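Local coordinates for mandelate racemase/muconate lactonizing protein (Paenibacillus sp., PDB 3V5C) that probably dehydrates galacturonate, acting as a magnesium-dependent lyase of the enolase superfamily, at residues Y212-T217 against A234-D239; L95-L100 against P289-W294; R26-G31 against Y136-H141. The protein carries 1 engineered substitution. All blocks are in the same frame, centred on the assembly; numbering follows the deposited sequence.

Interaction 1: Y212-T217 against A234-D239. Engineered in segment 234-239: Ala234 (natural residue Glu). With MG (magnesium ion), chain E.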
ATOM      1  N   TYR A 212      16.719   7.216  11.762  1.00 10.25           N
ATOM      2  CA  TYR A 212      16.980   7.558  13.145  1.00  9.51           C
ATOM      3  C   TYR A 212      17.750   6.438  13.862  1.00 11.50           C
ATOM      4  O   TYR A 212      18.031   5.398  13.265  1.00 12.45           O
ATOM      5  CB  TYR A 212      15.657   7.821  13.872  1.00 11.13           C
ATOM      6  CG  TYR A 212      14.935   9.112  13.492  1.00 10.15           C
ATOM      7  CD1 TYR A 212      15.593  10.164  12.846  1.00 13.47           C
ATOM      8  CD2 TYR A 212      13.590   9.283  13.818  1.00 10.45           C
ATOM      9  CE1 TYR A 212      14.907  11.348  12.526  1.00 11.05           C
ATOM     10  CE2 TYR A 212      12.910  10.438  13.508  1.00 11.46           C
ATOM     11  CZ  TYR A 212      13.565  11.463  12.880  1.00 10.11           C
ATOM     12  OH  TYR A 212      12.836  12.596  12.602  1.00 12.43           O
ATOM     13  N   ASN A 213      18.119   6.681  15.125  1.00 11.89           N
ATOM     14  CA  ASN A 213      18.441   5.622  16.091  1.00  9.88           C
ATOM     15  C   ASN A 213      17.493   5.860  17.272  1.00 11.03           C
ATOM     16  O   ASN A 213      16.613   6.748  17.193  1.00 12.43           O
ATOM     17  CB  ASN A 213      19.933   5.637  16.483  1.00 11.21           C
ATOM     18  CG  ASN A 213      20.384   6.976  17.053  1.00 14.01           C
ATOM     19  OD1 ASN A 213      19.569   7.801  17.477  1.00 11.67           O
ATOM     20  ND2 ASN A 213      21.697   7.195  17.068  1.00 13.57           N
ATOM     21  N   LEU A 214      17.606   5.081  18.339  1.00  8.99           N
ATOM     22  CA  LEU A 214      16.597   5.145  19.378  1.00  9.11           C
ATOM     23  C   LEU A 214      16.567   6.521  20.055  1.00 12.34           C
ATOM     24  O   LEU A 214      15.493   7.058  20.338  1.00 12.41           O
ATOM     25  CB  LEU A 214      16.791   4.009  20.383  1.00  9.61           C
ATOM     26  CG  LEU A 214      15.854   3.959  21.589  1.00  8.80           C
ATOM     27  CD1 LEU A 214      14.391   3.791  21.160  1.00 13.81           C
ATOM     28  CD2 LEU A 214      16.286   2.801  22.511  1.00 13.57           C
ATOM     29  N   ASN A 215      17.743   7.081  20.335  1.00 11.45           N
ATOM     30  CA  ASN A 215      17.790   8.379  21.004  1.00 12.73           C
ATOM     31  C   ASN A 215      17.313   9.533  20.115  1.00 13.54           C
ATOM     32  O   ASN A 215      16.638  10.437  20.599  1.00 12.98           O
ATOM     33  CB  ASN A 215      19.164   8.657  21.629  1.00 12.34           C
ATOM     34  CG  ASN A 215      19.259   8.163  23.064  1.00 12.33           C
ATOM     35  OD1 ASN A 215      18.247   7.990  23.732  1.00 14.55           O
ATOM     36  ND2 ASN A 215      20.476   7.961  23.553  1.00 13.16           N
ATOM     37  N   LEU A 216      17.638   9.510  18.819  1.00 12.10           N
ATOM     38  CA  LEU A 216      17.061  10.506  17.910  1.00 10.36           C
ATOM     39  C   LEU A 216      15.550  10.400  17.925  1.00 12.57           C
ATOM     40  O   LEU A 216      14.841  11.411  17.919  1.00 12.70           O
ATOM     41  CB  LEU A 216      17.562  10.325  16.483  1.00 13.96           C
ATOM     42  CG  LEU A 216      18.912  10.944  16.178  1.00 17.66           C
ATOM     43  CD1 LEU A 216      19.461  10.402  14.856  1.00 17.98           C
ATOM     44  CD2 LEU A 216      18.812  12.481  16.151  1.00 18.15           C
ATOM     45  N   THR A 217      15.061   9.161  17.937  1.00 11.95           N
ATOM     46  CA  THR A 217      13.630   8.906  17.940  1.00 12.25           C
ATOM     47  C   THR A 217      12.986   9.494  19.174  1.00 11.29           C
ATOM     48  O   THR A 217      11.965  10.169  19.074  1.00 12.24           O
ATOM     49  CB  THR A 217      13.353   7.400  17.855  1.00 10.66           C
ATOM     50  OG1 THR A 217      13.902   6.917  16.621  1.00 11.11           O
ATOM     51  CG2 THR A 217      11.848   7.141  17.889  1.00 14.62           C
ATOM     52  N   ALA A 234       9.089   2.914  10.777  1.00  8.94           N
ATOM     53  CA  ALA A 234      10.466   2.762  10.329  1.00 10.65           C
ATOM     54  C   ALA A 234      11.426   3.754  10.979  1.00 11.98           C
ATOM     55  O   ALA A 234      12.214   4.389  10.296  1.00 12.33           O
ATOM     56  CB  ALA A 234      10.543   2.848   8.811  1.00 10.41           C
ATOM     57  N   ALA A 235      11.363   3.881  12.303  1.00 11.26           N
ATOM     58  CA  ALA A 235      12.282   4.772  13.007  1.00 10.85           C
ATOM     59  C   ALA A 235      13.734   4.379  12.747  1.00 14.04           C
ATOM     60  O   ALA A 235      14.607   5.232  12.491  1.00 11.03           O
ATOM     61  CB  ALA A 235      11.976   4.773  14.498  1.00  9.45           C
ATOM     62  N   PHE A 236      13.964   3.072  12.785  1.00 10.23           N
ATOM     63  CA  PHE A 236      15.268   2.456  12.567  1.00 13.04           C
ATOM     64  C   PHE A 236      14.953   1.012  12.232  1.00 10.41           C
ATOM     65  O   PHE A 236      13.850   0.538  12.500  1.00 10.17           O
ATOM     66  CB  PHE A 236      16.131   2.548  13.831  1.00 10.86           C
ATOM     67  CG  PHE A 236      15.349   2.338  15.111  1.00  9.57           C
ATOM     68  CD1 PHE A 236      14.956   3.420  15.902  1.00 10.02           C
ATOM     69  CD2 PHE A 236      14.971   1.059  15.500  1.00  8.73           C
ATOM     70  CE1 PHE A 236      14.208   3.233  17.071  1.00  8.71           C
ATOM     71  CE2 PHE A 236      14.227   0.856  16.662  1.00 10.79           C
ATOM     72  CZ  PHE A 236      13.840   1.937  17.456  1.00 11.32           C
ATOM     73  N   HIS A 237      15.899   0.307  11.630  1.00  9.85           N
ATOM     74  CA  HIS A 237      15.603  -1.078  11.279  1.00 11.85           C
ATOM     75  C   HIS A 237      15.131  -1.826  12.521  1.00 11.02           C
ATOM     76  O   HIS A 237      15.747  -1.742  13.582  1.00 11.61           O
ATOM     77  CB  HIS A 237      16.798  -1.772  10.645  1.00 12.65           C
ATOM     78  CG  HIS A 237      16.468  -3.134  10.130  1.00 11.51           C
ATOM     79  ND1 HIS A 237      15.581  -3.324   9.097  1.00 13.30           N
ATOM     80  CD2 HIS A 237      16.845  -4.367  10.540  1.00 12.63           C
ATOM     81  CE1 HIS A 237      15.445  -4.618   8.867  1.00 14.14           C
ATOM     82  NE2 HIS A 237      16.203  -5.273   9.724  1.00 14.54           N
ATOM     83  N   GLU A 238      14.023  -2.549  12.378  1.00  9.95           N
ATOM     84  CA  GLU A 238      13.376  -3.186  13.509  1.00 10.51           C
ATOM     85  C   GLU A 238      14.331  -4.033  14.345  1.00 11.54           C
ATOM     86  O   GLU A 238      15.166  -4.783  13.825  1.00 12.27           O
ATOM     87  CB  GLU A 238      12.191  -4.026  13.047  1.00 10.24           C
ATOM     88  CG  GLU A 238      12.531  -5.055  11.984  1.00 13.11           C
ATOM     89  CD  GLU A 238      12.243  -4.572  10.581  1.00 12.50           C
ATOM     90  OE1 GLU A 238      11.903  -5.407   9.720  1.00 10.85           O
ATOM     91  OE2 GLU A 238      12.331  -3.343  10.326  1.00 10.90           O
ATOM     92  N   ASP A 239      14.182  -3.902  15.652  1.00 11.09           N
ATOM     93  CA  ASP A 239      15.037  -4.578  16.619  1.00 10.06           C
ATOM     94  C   ASP A 239      14.180  -4.742  17.871  1.00 11.11           C
ATOM     95  O   ASP A 239      13.628  -3.768  18.390  1.00 12.05           O
ATOM     96  CB  ASP A 239      16.258  -3.674  16.856  1.00 11.75           C
ATOM     97  CG  ASP A 239      17.216  -4.194  17.928  1.00 14.89           C
ATOM     98  OD1 ASP A 239      16.783  -4.703  18.969  1.00 13.93           O
ATOM     99  OD2 ASP A 239      18.438  -4.006  17.746  1.00 17.73           O
TER
HETATM  100 MG    MG E 393      11.536  -1.949   8.942  1.00 11.58          MG
HETATM  101  O   HOH W   1      13.343  -1.999   7.753  1.00 12.94           O
HETATM  102  O   HOH W   2      10.717  -3.663   7.903  1.00 11.16           O
HETATM  103  O   HOH W   3      12.367  -0.393  10.122  1.00 10.78           O
HETATM  104  O   HOH W   4      10.578  -0.684   7.535  1.00 13.18           O
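Tyr212 meets Ala235 through the backbone, its N giving a 3.0 Å hydrogen bond to Ala235 O. Both segments belong to the TIM-barrel domain of the enolase fold, following the adjacent parallel strands 204-207 and 231-233, and this bond ties two neighbouring barrel loops. Tyr212 CB lies only 3.1 Å from Ala235 O, while the ring leads away and its OH bonds to Asp187. Asn213 is a true N-cap: its short amide reaches forward over the first turn of the helix, where OD1 accepts from Leu216 N at 2.9 Å. Leu214 sends CG anti to its backbone N (chi1 177°), and its CD1 approaches Phe236 CE1 at 4.1 Å, the flexible aliphatic branch suiting the aromatic surface. One turn on, Thr217 OG1 gives a 2.8 Å bond to Asn213 O from above the carbonyl plane, and the same oxygen also accepts from Thr217 N. OG1 also lies at the edge of the Phe236 ring, 3.7 Å from CD1, and beside Ala235 CB. An alanine here would probably leave Asn213 O without its hydroxyl donor and open a gap along the edge of Phe236. Beyond the engineered Ala234 and the packed Ala235-Phe236 pair, the second segment reaches the metal, where Glu238 OE2 binds magnesium at 2.1 Å and OE1 accepts from a metal-bound water.

Interaction 2: L95-L100 against P289-W294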
ATOM      1  N   LEU A  95       0.180 -13.874 -10.858  1.00 12.66           N
ATOM      2  CA  LEU A  95      -1.181 -13.946 -11.377  1.00  9.82           C
ATOM      3  C   LEU A  95      -2.337 -13.697 -10.411  1.00  8.62           C
ATOM      4  O   LEU A  95      -3.493 -13.702 -10.843  1.00  9.02           O
ATOM      5  CB  LEU A  95      -1.400 -15.312 -12.064  1.00  9.54           C
ATOM      6  CG  LEU A  95      -0.623 -15.624 -13.337  1.00 11.91           C
ATOM      7  CD1 LEU A  95      -0.957 -17.070 -13.773  1.00 12.71           C
ATOM      8  CD2 LEU A  95      -0.946 -14.617 -14.421  1.00 14.60           C
ATOM      9  N   GLU A  96      -2.074 -13.456  -9.135  1.00  9.60           N
ATOM     10  CA  GLU A  96      -3.197 -13.343  -8.201  1.00  8.80           C
ATOM     11  C   GLU A  96      -4.117 -12.196  -8.604  1.00 11.05           C
ATOM     12  O   GLU A  96      -5.338 -12.296  -8.496  1.00 11.68           O
ATOM     13  CB  GLU A  96      -2.757 -13.162  -6.750  1.00 11.28           C
ATOM     14  CG  GLU A  96      -2.028 -11.865  -6.438  1.00 11.64           C
ATOM     15  CD  GLU A  96      -1.508 -11.852  -5.013  1.00 12.25           C
ATOM     16  OE1 GLU A  96      -0.708 -10.963  -4.713  1.00 13.49           O
ATOM     17  OE2 GLU A  96      -1.912 -12.725  -4.212  1.00 13.31           O
ATOM     18  N   TYR A  97      -3.536 -11.092  -9.051  1.00 10.02           N
ATOM     19  CA  TYR A  97      -4.375  -9.950  -9.356  1.00  9.32           C
ATOM     20  C   TYR A  97      -5.206 -10.150 -10.624  1.00  9.89           C
ATOM     21  O   TYR A  97      -6.420  -9.993 -10.588  1.00 11.36           O
ATOM     22  CB  TYR A  97      -3.579  -8.625  -9.340  1.00 10.90           C
ATOM     23  CG  TYR A  97      -3.226  -8.176  -7.932  1.00  8.96           C
ATOM     24  CD1 TYR A  97      -4.230  -7.807  -7.035  1.00  6.89           C
ATOM     25  CD2 TYR A  97      -1.905  -8.139  -7.475  1.00  8.88           C
ATOM     26  CE1 TYR A  97      -3.964  -7.399  -5.749  1.00  9.05           C
ATOM     27  CE2 TYR A  97      -1.624  -7.710  -6.170  1.00  8.06           C
ATOM     28  CZ  TYR A  97      -2.671  -7.360  -5.311  1.00  7.60           C
ATOM     29  OH  TYR A  97      -2.437  -6.927  -4.021  1.00 10.23           O
ATOM     30  N   PRO A  98      -4.565 -10.505 -11.750  1.00  9.88           N
ATOM     31  CA  PRO A  98      -5.418 -10.835 -12.904  1.00 10.67           C
ATOM     32  C   PRO A  98      -6.445 -11.948 -12.606  1.00 11.24           C
ATOM     33  O   PRO A  98      -7.557 -11.898 -13.141  1.00 11.10           O
ATOM     34  CB  PRO A  98      -4.418 -11.313 -13.970  1.00 12.59           C
ATOM     35  CG  PRO A  98      -3.065 -10.767 -13.519  1.00 16.05           C
ATOM     36  CD  PRO A  98      -3.121 -10.644 -12.026  1.00 12.89           C
ATOM     37  N   VAL A  99      -6.091 -12.946 -11.801  1.00 12.02           N
ATOM     38  CA  VAL A  99      -7.050 -14.015 -11.504  1.00 13.20           C
ATOM     39  C   VAL A  99      -8.211 -13.525 -10.640  1.00 12.34           C
ATOM     40  O   VAL A  99      -9.387 -13.834 -10.901  1.00 12.76           O
ATOM     41  CB  VAL A  99      -6.348 -15.239 -10.863  1.00 11.35           C
ATOM     42  CG1 VAL A  99      -7.360 -16.152 -10.189  1.00 15.03           C
ATOM     43  CG2 VAL A  99      -5.590 -15.992 -11.940  1.00 11.98           C
ATOM     44  N   LEU A 100      -7.906 -12.728  -9.631  1.00 11.89           N
ATOM     45  CA  LEU A 100      -8.974 -12.183  -8.808  1.00 12.24           C
ATOM     46  C   LEU A 100      -9.873 -11.258  -9.633  1.00 10.67           C
ATOM     47  O   LEU A 100     -11.093 -11.250  -9.463  1.00 13.13           O
ATOM     48  CB  LEU A 100      -8.400 -11.471  -7.576  1.00 12.74           C
ATOM     49  CG  LEU A 100      -7.861 -12.411  -6.498  1.00 13.20           C
ATOM     50  CD1 LEU A 100      -7.033 -11.628  -5.500  1.00 14.86           C
ATOM     51  CD2 LEU A 100      -8.999 -13.117  -5.788  1.00 17.77           C
ATOM     52  N   PRO A 289       4.647  -9.178  -0.266  1.00 10.36           N
ATOM     53  CA  PRO A 289       4.243 -10.526  -0.679  1.00  9.15           C
ATOM     54  C   PRO A 289       2.869 -10.653  -1.339  1.00 13.68           C
ATOM     55  O   PRO A 289       2.559 -11.746  -1.824  1.00 13.18           O
ATOM     56  CB  PRO A 289       4.236 -11.294   0.638  1.00 11.68           C
ATOM     57  CG  PRO A 289       3.806 -10.253   1.645  1.00 12.79           C
ATOM     58  CD  PRO A 289       4.525  -9.002   1.196  1.00 11.04           C
ATOM     59  N   GLY A 290       2.064  -9.595  -1.366  1.00  9.70           N
ATOM     60  CA  GLY A 290       0.828  -9.673  -2.128  1.00 10.58           C
ATOM     61  C   GLY A 290      -0.486  -9.882  -1.395  1.00 10.16           C
ATOM     62  O   GLY A 290      -0.552  -9.950  -0.161  1.00  9.90           O
ATOM     63  N   PHE A 291      -1.539  -9.960  -2.204  1.00 10.64           N
ATOM     64  CA  PHE A 291      -2.925  -9.960  -1.756  1.00 10.38           C
ATOM     65  C   PHE A 291      -3.309 -11.257  -1.035  1.00 10.97           C
ATOM     66  O   PHE A 291      -3.876 -11.216   0.059  1.00 11.12           O
ATOM     67  CB  PHE A 291      -3.841  -9.751  -2.975  1.00 12.17           C
ATOM     68  CG  PHE A 291      -5.266  -9.352  -2.616  1.00 12.06           C
ATOM     69  CD1 PHE A 291      -5.635  -8.015  -2.567  1.00 10.68           C
ATOM     70  CD2 PHE A 291      -6.234 -10.319  -2.352  1.00 12.00           C
ATOM     71  CE1 PHE A 291      -6.929  -7.642  -2.243  1.00 12.70           C
ATOM     72  CE2 PHE A 291      -7.549  -9.953  -2.037  1.00 11.80           C
ATOM     73  CZ  PHE A 291      -7.892  -8.603  -1.975  1.00 11.34           C
ATOM     74  N   THR A 292      -3.040 -12.393  -1.674  1.00 10.80           N
ATOM     75  CA  THR A 292      -3.370 -13.700  -1.105  1.00 12.27           C
ATOM     76  C   THR A 292      -2.617 -13.913   0.208  1.00 10.84           C
ATOM     77  O   THR A 292      -3.190 -14.366   1.215  1.00 11.88           O
ATOM     78  CB  THR A 292      -3.051 -14.818  -2.115  1.00 14.87           C
ATOM     79  OG1 THR A 292      -3.828 -14.587  -3.293  1.00 18.89           O
ATOM     80  CG2 THR A 292      -3.433 -16.177  -1.530  1.00 19.39           C
ATOM     81  N   HIS A 293      -1.351 -13.522   0.207  1.00 12.52           N
ATOM     82  CA  HIS A 293      -0.536 -13.581   1.414  1.00 11.91           C
ATOM     83  C   HIS A 293      -1.167 -12.716   2.512  1.00 11.59           C
ATOM     84  O   HIS A 293      -1.278 -13.115   3.684  1.00 12.41           O
ATOM     85  CB  HIS A 293       0.880 -13.099   1.105  1.00 13.39           C
ATOM     86  CG  HIS A 293       1.798 -13.167   2.279  1.00 12.71           C
ATOM     87  ND1 HIS A 293       2.719 -14.180   2.444  1.00 16.69           N
ATOM     88  CD2 HIS A 293       1.949 -12.340   3.343  1.00 14.51           C
ATOM     89  CE1 HIS A 293       3.394 -13.978   3.561  1.00 16.54           C
ATOM     90  NE2 HIS A 293       2.945 -12.872   4.126  1.00 17.41           N
ATOM     91  N   TRP A 294      -1.590 -11.512   2.132  1.00 10.95           N
ATOM     92  CA  TRP A 294      -2.190 -10.586   3.087  1.00 10.55           C
ATOM     93  C   TRP A 294      -3.525 -11.081   3.652  1.00 10.22           C
ATOM     94  O   TRP A 294      -3.843 -10.813   4.805  1.00 11.74           O
ATOM     95  CB  TRP A 294      -2.342  -9.192   2.461  1.00  9.02           C
ATOM     96  CG  TRP A 294      -1.314  -8.218   2.947  1.00 11.13           C
ATOM     97  CD1 TRP A 294      -0.324  -7.643   2.209  1.00  8.87           C
ATOM     98  CD2 TRP A 294      -1.194  -7.702   4.275  1.00  9.82           C
ATOM     99  NE1 TRP A 294       0.422  -6.787   3.009  1.00  8.67           N
ATOM    100  CE2 TRP A 294      -0.096  -6.804   4.278  1.00 12.18           C
ATOM    101  CE3 TRP A 294      -1.906  -7.906   5.468  1.00 10.32           C
ATOM    102  CZ2 TRP A 294       0.313  -6.128   5.425  1.00 11.78           C
ATOM    103  CZ3 TRP A 294      -1.498  -7.215   6.618  1.00 14.08           C
ATOM    104  CH2 TRP A 294      -0.405  -6.331   6.579  1.00 11.51           C
TER
HETATM  105  O   HOH W   5       0.102 -13.059  -2.208  1.00 10.94           O
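Glu96 places CG between its own backbone N and carbonyl carbon (chi1 66°) and runs extended from there, which carries its carboxylate to the start of helix 291-303. Phe291 has CG anti to its backbone N (chi1 -164°), on the side of Tyr97 and Leu100. The carboxylate divides its work between two oxygens. OE1 accepts from Phe291 N at 2.8 Å, and OE2 accepts from Thr292 N, also at 2.8 Å; both N-H groups come from above the carboxylate plane. Thr292 OG1 adds a second protein donor to Glu96 OE2, at 2.8 Å and nearly along its C-O axis. A water donates to OE2 as well, while accepting from His293 N and donating to Pro289 O. These bonds fix the rotation of the buried carboxylate, and the helix start would probably favour its charged form. Gly290, the N-cap residue, suits its place twice over: a CB would collide with Glu96 OE1, and its backbone angles themselves call for glycine. Beside these polar bonds, Tyr97 OH touches Phe291 CB at 3.3 Å and lies in the plane of the Phe291 ring at its edge, while bonding to Ile286 O. The two side chains cross at about a right angle. Leu100 CD1 meets Phe291 CD2 at 3.5 Å, an apolar branch against an apolar ring. The whole is a helix N-terminus whose first N-H groups are held by a glutamate remote in sequence, joining helix 92-107, which packs on strand 42-52, to a barrel helix of the enolase fold.

Interaction 3: R26-G31 against Y136-H141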
ATOM      1  N   ARG A  26       2.720  10.931 -11.147  1.00 11.66           N
ATOM      2  CA  ARG A  26       2.022  11.394  -9.956  1.00 10.46           C
ATOM      3  C   ARG A  26       1.717  12.895 -10.072  1.00  8.09           C
ATOM      4  O   ARG A  26       2.330  13.607 -10.874  1.00 13.77           O
ATOM      5  CB  ARG A  26       2.738  11.027  -8.644  1.00 20.24           C
ATOM      6  CG  ARG A  26       4.220  11.320  -8.590  1.00 15.32           C
ATOM      7  CD  ARG A  26       4.797  11.042  -7.168  1.00 15.11           C
ATOM      8  NE  ARG A  26       4.834   9.619  -6.802  1.00 14.49           N
ATOM      9  CZ  ARG A  26       5.837   8.804  -7.099  1.00 14.56           C
ATOM     10  NH1 ARG A  26       6.886   9.257  -7.776  1.00 16.33           N
ATOM     11  NH2 ARG A  26       5.793   7.517  -6.739  1.00 14.42           N
ATOM     12  N   ALA A  27       0.764  13.340  -9.274  1.00 11.53           N
ATOM     13  CA  ALA A  27       0.259  14.704  -9.407  1.00 13.09           C
ATOM     14  C   ALA A  27       1.323  15.726  -9.023  1.00 13.83           C
ATOM     15  O   ALA A  27       1.350  16.832  -9.575  1.00 16.12           O
ATOM     16  CB  ALA A  27      -0.991  14.892  -8.575  1.00 13.99           C
ATOM     17  N   ARG A  28       2.173  15.376  -8.065  1.00 11.45           N
ATOM     18  CA  ARG A  28       3.236  16.277  -7.649  1.00 12.24           C
ATOM     19  C   ARG A  28       4.520  15.466  -7.524  1.00 11.95           C
ATOM     20  O   ARG A  28       4.516  14.350  -6.995  1.00 10.94           O
ATOM     21  CB  ARG A  28       2.867  16.954  -6.326  1.00 12.77           C
ATOM     22  CG  ARG A  28       3.907  17.974  -5.809  1.00 14.50           C
ATOM     23  CD  ARG A  28       3.505  18.509  -4.431  1.00 13.27           C
ATOM     24  NE  ARG A  28       3.631  17.460  -3.415  1.00 11.23           N
ATOM     25  CZ  ARG A  28       2.632  16.978  -2.689  1.00 13.65           C
ATOM     26  NH1 ARG A  28       1.392  17.450  -2.830  1.00 15.40           N
ATOM     27  NH2 ARG A  28       2.876  16.009  -1.814  1.00 11.15           N
ATOM     28  N   SER A  29       5.620  15.997  -8.051  1.00 11.85           N
ATOM     29  CA  SER A  29       6.906  15.309  -7.966  1.00 13.42           C
ATOM     30  C   SER A  29       7.311  15.030  -6.515  1.00 13.09           C
ATOM     31  O   SER A  29       7.203  15.898  -5.650  1.00 13.55           O
ATOM     32  CB  SER A  29       7.985  16.132  -8.681  1.00 13.56           C
ATOM     33  OG  SER A  29       9.212  15.432  -8.698  1.00 14.29           O
ATOM     34  N   ALA A  30       7.778  13.811  -6.252  1.00  9.85           N
ATOM     35  CA  ALA A  30       8.161  13.411  -4.901  1.00 10.42           C
ATOM     36  C   ALA A  30       9.662  13.553  -4.702  1.00 11.70           C
ATOM     37  O   ALA A  30      10.456  13.059  -5.505  1.00 11.71           O
ATOM     38  CB  ALA A  30       7.725  11.963  -4.633  1.00 11.71           C
ATOM     39  N   GLY A  31      10.043  14.256  -3.644  1.00 12.52           N
ATOM     40  CA  GLY A  31      11.445  14.494  -3.345  1.00 11.36           C
ATOM     41  C   GLY A  31      12.148  13.301  -2.729  1.00 11.51           C
ATOM     42  O   GLY A  31      11.709  12.157  -2.886  1.00 12.53           O
ATOM     43  N   TYR A 136       7.107  14.058   0.954  1.00 10.62           N
ATOM     44  CA  TYR A 136       8.532  13.759   0.912  1.00 10.06           C
ATOM     45  C   TYR A 136       9.383  14.970   1.335  1.00 11.32           C
ATOM     46  O   TYR A 136       8.834  15.954   1.834  1.00 12.39           O
ATOM     47  CB  TYR A 136       8.916  13.206  -0.481  1.00  8.70           C
ATOM     48  CG  TYR A 136       8.577  11.724  -0.582  1.00 11.59           C
ATOM     49  CD1 TYR A 136       7.258  11.288  -0.454  1.00 14.27           C
ATOM     50  CD2 TYR A 136       9.574  10.768  -0.743  1.00 13.69           C
ATOM     51  CE1 TYR A 136       6.941   9.936  -0.487  1.00 14.30           C
ATOM     52  CE2 TYR A 136       9.259   9.411  -0.780  1.00 13.06           C
ATOM     53  CZ  TYR A 136       7.947   9.014  -0.657  1.00 13.61           C
ATOM     54  OH  TYR A 136       7.655   7.666  -0.679  1.00 13.49           O
ATOM     55  N   PHE A 137      10.704  14.883   1.180  1.00 11.86           N
ATOM     56  CA  PHE A 137      11.602  15.969   1.581  1.00 11.81           C
ATOM     57  C   PHE A 137      11.615  17.039   0.500  1.00 15.58           C
ATOM     58  O   PHE A 137      12.658  17.329  -0.101  1.00 14.16           O
ATOM     59  CB  PHE A 137      13.034  15.467   1.750  1.00 12.05           C
ATOM     60  CG  PHE A 137      13.251  14.508   2.908  1.00 11.87           C
ATOM     61  CD1 PHE A 137      12.258  14.240   3.863  1.00 10.46           C
ATOM     62  CD2 PHE A 137      14.495  13.919   3.066  1.00 14.27           C
ATOM     63  CE1 PHE A 137      12.515  13.345   4.929  1.00 11.82           C
ATOM     64  CE2 PHE A 137      14.756  13.047   4.120  1.00  9.64           C
ATOM     65  CZ  PHE A 137      13.777  12.762   5.051  1.00  9.00           C
ATOM     66  N   ASP A 138      10.457  17.636   0.261  1.00 11.30           N
ATOM     67  CA  ASP A 138      10.280  18.523  -0.884  1.00 11.43           C
ATOM     68  C   ASP A 138      10.786  19.933  -0.603  1.00 15.97           C
ATOM     69  O   ASP A 138      10.663  20.837  -1.447  1.00 16.19           O
ATOM     70  CB  ASP A 138       8.807  18.545  -1.246  1.00 11.75           C
ATOM     71  CG  ASP A 138       8.295  17.159  -1.607  1.00 10.94           C
ATOM     72  OD1 ASP A 138       8.925  16.516  -2.482  1.00 11.97           O
ATOM     73  OD2 ASP A 138       7.280  16.730  -1.025  1.00 10.87           O
ATOM     74  N   ASP A 139      11.370  20.082   0.579  1.00 13.51           N
ATOM     75  CA  ASP A 139      11.827  21.359   1.121  1.00 12.92           C
ATOM     76  C   ASP A 139      13.339  21.506   1.122  1.00 17.07           C
ATOM     77  O   ASP A 139      13.845  22.488   1.661  1.00 15.58           O
ATOM     78  CB  ASP A 139      11.387  21.442   2.573  1.00 12.42           C
ATOM     79  CG  ASP A 139      11.926  20.280   3.395  1.00 14.67           C
ATOM     80  OD1 ASP A 139      11.569  19.135   3.081  1.00 13.41           O
ATOM     81  OD2 ASP A 139      12.724  20.506   4.326  1.00 16.55           O
ATOM     82  N   LEU A 140      14.070  20.541   0.570  1.00 15.74           N
ATOM     83  CA  LEU A 140      15.517  20.513   0.781  1.00 14.89           C
ATOM     84  C   LEU A 140      16.263  21.643   0.067  1.00 17.51           C
ATOM     85  O   LEU A 140      17.385  21.972   0.454  1.00 22.84           O
ATOM     86  CB  LEU A 140      16.109  19.156   0.407  1.00 16.95           C
ATOM     87  CG  LEU A 140      15.719  17.977   1.299  1.00 15.13           C
ATOM     88  CD1 LEU A 140      16.416  16.732   0.801  1.00 19.68           C
ATOM     89  CD2 LEU A 140      16.104  18.257   2.738  1.00 16.33           C
ATOM     90  N   HIS A 141      15.636  22.232  -0.953  1.00 13.61           N
ATOM     91  CA  HIS A 141      16.234  23.344  -1.690  1.00 16.54           C
ATOM     92  C   HIS A 141      16.103  24.654  -0.922  1.00 18.73           C
ATOM     93  O   HIS A 141      16.699  25.663  -1.314  1.00 21.49           O
ATOM     94  CB  HIS A 141      15.584  23.483  -3.061  1.00 18.29           C
ATOM     95  CG  HIS A 141      14.125  23.800  -3.011  1.00 17.86           C
ATOM     96  ND1 HIS A 141      13.175  22.877  -2.624  1.00 17.00           N
ATOM     97  CD2 HIS A 141      13.447  24.928  -3.332  1.00 17.53           C
ATOM     98  CE1 HIS A 141      11.976  23.433  -2.689  1.00 21.59           C
ATOM     99  NE2 HIS A 141      12.113  24.677  -3.121  1.00 16.33           N
TER
HETATM  100  O   HOH W   6       5.868  15.754  -3.239  1.00 10.48           O
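Gly31 N donates to Asp138 OD1 at 2.8 Å, nearly along the C-O axis of the acceptor, though the bond is bent at the hydrogen (132°). Glycine suits the place because a CB would collide with that same OD1 and press on Phe137 O. The other carboxylate oxygen, Asp138 OD2, works through water: a molecule 2.8 Å away can donate to it and to Ser29 O, and accepts from Arg28 NE at 2.8 Å. With more acceptors around this water than it has protons, not all can be served at once. Arg28 NE and Asp138 OD2 themselves stand 4.4 Å apart, too far for a salt bridge. The arginine's other nitrogens are engaged by Gln158 and by Ser134 O. The contact joins the end of strand 14-30, in the antiparallel sheet, to the loop that follows barrel strand 126-135. There Phe137 centres an inverse gamma turn with a weak bond from Asp138 N to Tyr136 O, running into a type I turn over Phe137-Leu140. Ala30 CB sits over one face of the Tyr136 ring, offset toward the rim and 4.1 Å from CG, a small methyl suiting this strand end beside the ring. Gly31 O approaches Tyr136 CD2 at 3.3 Å and accepts from His39 ND1.

In the fold
Interaction 1 is the one that reaches the metal: its second segment holds Glu238, which with Asp261 supplies the protein ligands of the magnesium. Interaction 2 stands on the other side of the chain's centre, about 32 Å from interaction 1 between centres, yet the side chain of Pro289 is about 13 Å from a bound magnesium. Interaction 3 is nearer to interaction 1, with centres about 23 Å and nearest atoms about 8 Å apart, whereas interactions 2 and 3 come no closer than about 17 Å between atoms. Along the chain interactions 2 and 3 alternate their segments, each linking an N-terminal segment to the barrel, and interaction 1 falls between the segments of interaction 2.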